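Local coordinates for protein putative mandelate racemase/muconate lactonizing enzyme (Bordetella bronchiseptica, PDB 3DDM) that is of unassigned activity but belongs to the enolase superfamily, pairing a mandelate racemase/muconate lactonizing enzyme N-terminal domain with a C-terminal barrel domain, at residues D161-K166 against E194-A199; A173-V178 against L227-E232. The protein carries 1 engineered substitution. All coordinates share one frame; numbering follows the deposited sequence.

Contact 1: D161-K166 against E194-A199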
loop_
_atom_site.group_PDB
_atom_site.type_symbol
_atom_site.label_atom_id
_atom_site.label_comp_id
_atom_site.label_asym_id
_atom_site.label_seq_id
_atom_site.Cartn_x
_atom_site.Cartn_y
_atom_site.Cartn_z
ATOM N N ASP A 161 -30.295 20.907 5.139
ATOM C CA ASP A 161 -29.680 22.036 5.829
ATOM C C ASP A 161 -28.388 22.517 5.183
ATOM O O ASP A 161 -28.257 23.699 4.870
ATOM C CB ASP A 161 -29.395 21.696 7.288
ATOM C CG ASP A 161 -30.658 21.612 8.122
ATOM O OD1 ASP A 161 -31.668 22.250 7.739
ATOM O OD2 ASP A 161 -30.635 20.924 9.170
ATOM N N VAL A 162 -27.427 21.619 4.983
ATOM C CA VAL A 162 -26.176 22.039 4.372
ATOM C C VAL A 162 -26.367 22.353 2.889
ATOM O O VAL A 162 -25.669 23.200 2.340
ATOM C CB VAL A 162 -25.040 20.987 4.559
ATOM C CG1 VAL A 162 -25.439 19.963 5.584
ATOM C CG2 VAL A 162 -24.690 20.346 3.242
ATOM N N VAL A 163 -27.309 21.681 2.236
ATOM C CA VAL A 163 -27.558 21.964 0.823
ATOM C C VAL A 163 -28.058 23.401 0.705
ATOM O O VAL A 163 -27.715 24.117 -0.225
ATOM C CB VAL A 163 -28.623 21.021 0.219
ATOM C CG1 VAL A 163 -29.154 21.605 -1.088
ATOM C CG2 VAL A 163 -28.019 19.645 -0.024
ATOM N N ALA A 164 -28.879 23.820 1.655
ATOM C CA ALA A 164 -29.388 25.179 1.632
ATOM C C ALA A 164 -28.198 26.132 1.789
ATOM O O ALA A 164 -28.027 27.086 1.021
ATOM C CB ALA A 164 -30.386 25.381 2.770
ATOM N N ARG A 165 -27.366 25.835 2.781
ATOM C CA ARG A 165 -26.191 26.632 3.092
ATOM C C ARG A 165 -25.233 26.753 1.906
ATOM O O ARG A 165 -24.762 27.848 1.601
ATOM C CB ARG A 165 -25.466 26.016 4.289
ATOM C CG ARG A 165 -24.549 26.968 5.021
ATOM C CD ARG A 165 -23.793 26.268 6.136
ATOM N NE ARG A 165 -22.651 25.511 5.630
ATOM C CZ ARG A 165 -22.486 24.199 5.794
ATOM N NH1 ARG A 165 -23.395 23.489 6.453
ATOM N NH2 ARG A 165 -21.403 23.599 5.305
ATOM N N LYS A 166 -24.954 25.635 1.237
ATOM C CA LYS A 166 -24.038 25.637 0.101
ATOM C C LYS A 166 -24.652 26.330 -1.108
ATOM O O LYS A 166 -23.946 26.891 -1.956
ATOM C CB LYS A 166 -23.649 24.207 -0.270
ATOM C CG LYS A 166 -23.155 23.367 0.899
ATOM C CD LYS A 166 -22.052 24.047 1.690
ATOM C CE LYS A 166 -20.783 24.192 0.870
ATOM N NZ LYS A 166 -19.710 24.791 1.705
ATOM N N GLU A 194 -36.689 17.504 -4.071
ATOM C CA GLU A 194 -37.868 18.348 -3.939
ATOM C C GLU A 194 -37.416 19.782 -3.691
ATOM O O GLU A 194 -37.798 20.703 -4.412
ATOM C CB GLU A 194 -38.712 17.885 -2.756
ATOM C CG GLU A 194 -39.452 16.589 -2.966
ATOM C CD GLU A 194 -39.952 16.005 -1.656
ATOM O OE1 GLU A 194 -40.306 16.803 -0.754
ATOM O OE2 GLU A 194 -39.997 14.755 -1.530
ATOM N N LEU A 195 -36.601 19.951 -2.655
ATOM C CA LEU A 195 -36.070 21.251 -2.274
ATOM C C LEU A 195 -35.441 21.986 -3.469
ATOM O O LEU A 195 -35.806 23.122 -3.771
ATOM C CB LEU A 195 -35.028 21.067 -1.157
ATOM C CG LEU A 195 -34.348 22.297 -0.544
ATOM C CD1 LEU A 195 -35.309 23.007 0.387
ATOM C CD2 LEU A 195 -33.115 21.869 0.223
ATOM N N LEU A 196 -34.511 21.324 -4.151
ATOM C CA LEU A 196 -33.808 21.909 -5.294
ATOM C C LEU A 196 -34.664 22.125 -6.529
ATOM O O LEU A 196 -34.328 22.934 -7.396
ATOM C CB LEU A 196 -32.620 21.033 -5.670
ATOM C CG LEU A 196 -31.618 20.832 -4.544
ATOM C CD1 LEU A 196 -30.672 19.699 -4.905
ATOM C CD2 LEU A 196 -30.871 22.131 -4.297
ATOM N N GLY A 197 -35.760 21.391 -6.628
ATOM C CA GLY A 197 -36.613 21.557 -7.782
ATOM C C GLY A 197 -36.465 20.461 -8.812
ATOM O O GLY A 197 -37.087 19.405 -8.687
ATOM N N ALA A 198 -35.644 20.689 -9.828
ATOM C CA ALA A 198 -35.489 19.683 -10.865
ATOM C C ALA A 198 -34.370 19.971 -11.856
ATOM O O ALA A 198 -33.749 19.048 -12.384
ATOM C CB ALA A 198 -36.799 19.522 -11.610
ATOM N N ALA A 199 -34.110 21.243 -12.122
ATOM C CA ALA A 199 -33.056 21.579 -13.065
ATOM C C ALA A 199 -31.675 21.454 -12.423
ATOM O O ALA A 199 -30.667 21.378 -13.121
ATOM C CB ALA A 199 -33.266 22.993 -13.603
#
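Val-163 reaches from helix 159-169 toward the last turn of helix 182-196 and meets two leucines there with a single methyl, CG1. The nearer partner is Leu-196, whose CD2 lies 3.7 Å from Val-163 CG1; the CD2 of Leu-195 touches the same Val-163 CG1 more loosely, at 4.2 Å. With CG1 anti to its backbone N (chi1 163°), the valine turns this methyl into the gap between the helices. Its two partners arrive by different routes. Leu-195 starts out facing Val-163, and its side chain runs past the valine in the opposite direction. Leu-196 leaves its backbone at an angle to the contact, but a chi1 of -58° sets CG anti to the carbonyl carbon, and the branch beyond swings CD2 back to the valine, the two side chains crossing at a slant. The helix ends directly afterwards: Gly-197 takes a positive phi of 103°, which a residue without a side chain accepts easily, and the chain turns away. A short beta-branched valine suits the buried place of Val-163, where it also packs on Ile-154 of strand 146-154, while the longer leucines, Leu-195 exposed and Leu-196 partly so, reach across. With no hydrogen bond or charge pair between them, the two segments are held here by dispersion and the exclusion of water, and no directional bond fixes their register.

Contact 2: A173-V178 against L227-E232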
loop_
_atom_site.group_PDB
_atom_site.type_symbol
_atom_site.label_atom_id
_atom_site.label_comp_id
_atom_site.label_asym_id
_atom_site.label_seq_id
_atom_site.Cartn_x
_atom_site.Cartn_y
_atom_site.Cartn_z
ATOM N N ALA A 173 -24.961 22.677 -7.778
ATOM C CA ALA A 173 -24.916 21.224 -7.982
ATOM C C ALA A 173 -24.450 20.608 -6.663
ATOM O O ALA A 173 -23.595 21.170 -5.977
ATOM C CB ALA A 173 -23.957 20.863 -9.111
ATOM N N PHE A 174 -25.013 19.457 -6.304
ATOM C CA PHE A 174 -24.677 18.820 -5.032
ATOM C C PHE A 174 -24.539 17.298 -5.101
ATOM O O PHE A 174 -25.178 16.644 -5.926
ATOM C CB PHE A 174 -25.755 19.183 -4.001
ATOM C CG PHE A 174 -26.102 20.646 -3.987
ATOM C CD1 PHE A 174 -25.446 21.526 -3.128
ATOM C CD2 PHE A 174 -27.015 21.162 -4.903
ATOM C CE1 PHE A 174 -25.690 22.903 -3.188
ATOM C CE2 PHE A 174 -27.262 22.534 -4.973
ATOM C CZ PHE A 174 -26.600 23.408 -4.117
ATOM N N LYS A 175 -23.687 16.751 -4.231
ATOM C CA LYS A 175 -23.483 15.312 -4.142
ATOM C C LYS A 175 -23.686 14.867 -2.698
ATOM O O LYS A 175 -23.050 15.391 -1.786
ATOM C CB LYS A 175 -22.082 14.905 -4.611
ATOM C CG LYS A 175 -21.890 13.377 -4.668
ATOM C CD LYS A 175 -20.623 12.942 -5.414
ATOM C CE LYS A 175 -19.362 13.273 -4.649
ATOM N NZ LYS A 175 -18.133 12.908 -5.403
ATOM N N LEU A 176 -24.584 13.900 -2.510
ATOM C CA LEU A 176 -24.915 13.346 -1.199
ATOM C C LEU A 176 -24.166 12.051 -0.895
ATOM O O LEU A 176 -23.849 11.277 -1.798
ATOM C CB LEU A 176 -26.413 13.049 -1.118
ATOM C CG LEU A 176 -27.428 14.161 -0.850
ATOM C CD1 LEU A 176 -26.991 15.477 -1.495
ATOM C CD2 LEU A 176 -28.783 13.708 -1.374
ATOM N N LYS A 177 -23.898 11.825 0.387
ATOM C CA LYS A 177 -23.227 10.612 0.836
ATOM C C LYS A 177 -24.341 9.637 1.191
ATOM O O LYS A 177 -25.302 10.004 1.859
ATOM C CB LYS A 177 -22.389 10.867 2.099
ATOM C CG LYS A 177 -21.313 11.945 2.001
ATOM C CD LYS A 177 -19.910 11.367 1.859
ATOM C CE LYS A 177 -19.488 11.246 0.389
ATOM N NZ LYS A 177 -18.103 10.685 0.223
ATOM N N VAL A 178 -24.216 8.399 0.739
ATOM C CA VAL A 178 -25.205 7.376 1.040
ATOM C C VAL A 178 -24.445 6.097 1.341
ATOM O O VAL A 178 -23.225 6.049 1.187
ATOM C CB VAL A 178 -26.145 7.134 -0.154
ATOM C CG1 VAL A 178 -26.893 8.404 -0.483
ATOM C CG2 VAL A 178 -25.349 6.666 -1.361
ATOM N N LEU A 227 -30.811 11.479 -10.355
ATOM C CA LEU A 227 -29.396 11.752 -10.132
ATOM C C LEU A 227 -28.605 11.793 -11.435
ATOM O O LEU A 227 -28.965 11.133 -12.403
ATOM C CB LEU A 227 -28.805 10.687 -9.206
ATOM C CG LEU A 227 -29.511 10.507 -7.859
ATOM C CD1 LEU A 227 -28.795 9.435 -7.066
ATOM C CD2 LEU A 227 -29.520 11.815 -7.080
ATOM N N ASP A 228 -27.533 12.579 -11.459
ATOM C CA ASP A 228 -26.686 12.680 -12.640
ATOM C C ASP A 228 -25.767 11.473 -12.703
ATOM O O ASP A 228 -25.312 11.088 -13.779
ATOM C CB ASP A 228 -25.848 13.959 -12.597
ATOM C CG ASP A 228 -26.566 15.150 -13.198
ATOM O OD1 ASP A 228 -27.796 15.279 -12.976
ATOM O OD2 ASP A 228 -25.895 15.961 -13.878
ATOM N N TRP A 229 -25.477 10.898 -11.539
ATOM C CA TRP A 229 -24.634 9.712 -11.460
ATOM C C TRP A 229 -24.569 9.138 -10.042
ATOM O O TRP A 229 -24.761 9.855 -9.053
ATOM C CB TRP A 229 -23.220 10.010 -11.981
ATOM C CG TRP A 229 -22.299 10.734 -11.032
ATOM C CD1 TRP A 229 -21.782 10.259 -9.854
ATOM C CD2 TRP A 229 -21.721 12.033 -11.226
ATOM N NE1 TRP A 229 -20.912 11.179 -9.308
ATOM C CE2 TRP A 229 -20.856 12.275 -10.127
ATOM C CE3 TRP A 229 -21.846 13.016 -12.223
ATOM C CZ2 TRP A 229 -20.124 13.456 -9.998
ATOM C CZ3 TRP A 229 -21.116 14.193 -12.094
ATOM C CH2 TRP A 229 -20.266 14.401 -10.986
ATOM N N LEU A 230 -24.317 7.833 -9.961
ATOM C CA LEU A 230 -24.209 7.126 -8.690
ATOM C C LEU A 230 -22.723 6.788 -8.554
ATOM O O LEU A 230 -22.177 6.007 -9.337
ATOM C CB LEU A 230 -25.049 5.850 -8.741
ATOM C CG LEU A 230 -25.735 5.370 -7.466
ATOM C CD1 LEU A 230 -26.456 4.048 -7.745
ATOM C CD2 LEU A 230 -24.704 5.205 -6.366
ATOM N N GLU A 231 -22.065 7.378 -7.563
ATOM C CA GLU A 231 -20.636 7.161 -7.394
ATOM C C GLU A 231 -20.224 6.005 -6.490
ATOM O O GLU A 231 -20.737 5.839 -5.386
ATOM C CB GLU A 231 -19.982 8.446 -6.905
ATOM C CG GLU A 231 -18.496 8.444 -7.074
ATOM C CD GLU A 231 -17.875 9.733 -6.615
ATOM O OE1 GLU A 231 -18.271 10.799 -7.140
ATOM O OE2 GLU A 231 -16.990 9.678 -5.731
ATOM N N GLU A 232 -19.277 5.221 -6.991
ATOM C CA GLU A 232 -18.730 4.060 -6.303
ATOM C C GLU A 232 -19.753 3.194 -5.543
ATOM O O GLU A 232 -19.585 2.925 -4.350
ATOM C CB GLU A 232 -17.611 4.501 -5.350
ATOM C CG GLU A 232 -16.436 5.200 -6.028
ATOM C CD GLU A 232 -15.100 4.870 -5.368
ATOM O OE1 GLU A 232 -14.218 4.318 -6.058
ATOM O OE2 GLU A 232 -14.927 5.155 -4.162
#
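Inside the parallel beta-barrel of the enolase-type C-terminal domain, Lys-175 of strand 174-177 and Glu-231 of strand 229-231 join in a salt bridge. These strands are not neighbours: strand 202-205 lies between them in the sheet, so the bond passes from side chain to side chain through the barrel interior. Lys-175 NZ donates to Glu-231 OE1 over 2.7 Å, meeting the carboxylate on its syn side but 29° out of its plane. Both side chains set out with CG anti to the backbone N. The glutamate then stays extended, whereas the lysine bends at chi3 (70°), and the two cross at about a right angle. A lysine is long enough to carry its NZ across to the carboxylate, and the pairing gives both buried polar groups a partner. Each has a further one: Tyr-150 OH for the ammonium and Gln-279 NE2 for Glu-231 OE1. Asp-205 OD1 lies close to Glu-231 OE2. The aliphatic part of Lys-175 also approaches the Trp-229 ring obliquely, with Lys-175 CD 4.3 Å from Trp-229 NE1. That indole nitrogen also makes a weak hydrogen bond to Glu-231 OE1, at 3.4 Å with an N-H...O angle of 152°.

How the contacts relate
Strand 174-177 links the two contacts: it belongs to contact 2, and its Phe-174 packs against contact 1. In the chain it follows helix 159-169 and precedes helix 182-196, in the alternating order of a beta/alpha-barrel. The contact centres are 13 Å apart. Contact 1 sits on the outer helical layer, partly buried, whereas contact 2 is wholly buried in the barrel interior. Successive residues of the strand serve the two sides: Phe-174 points outward, its CE2 3.7 Å from Leu-196 CD2 and its CE1 3.8 Å from Lys-166 CB, while Lys-175 enters the interior. The chemistry changes accordingly, from methyl groups filling the seam between helices to a lysine-glutamate salt bridge in the interior.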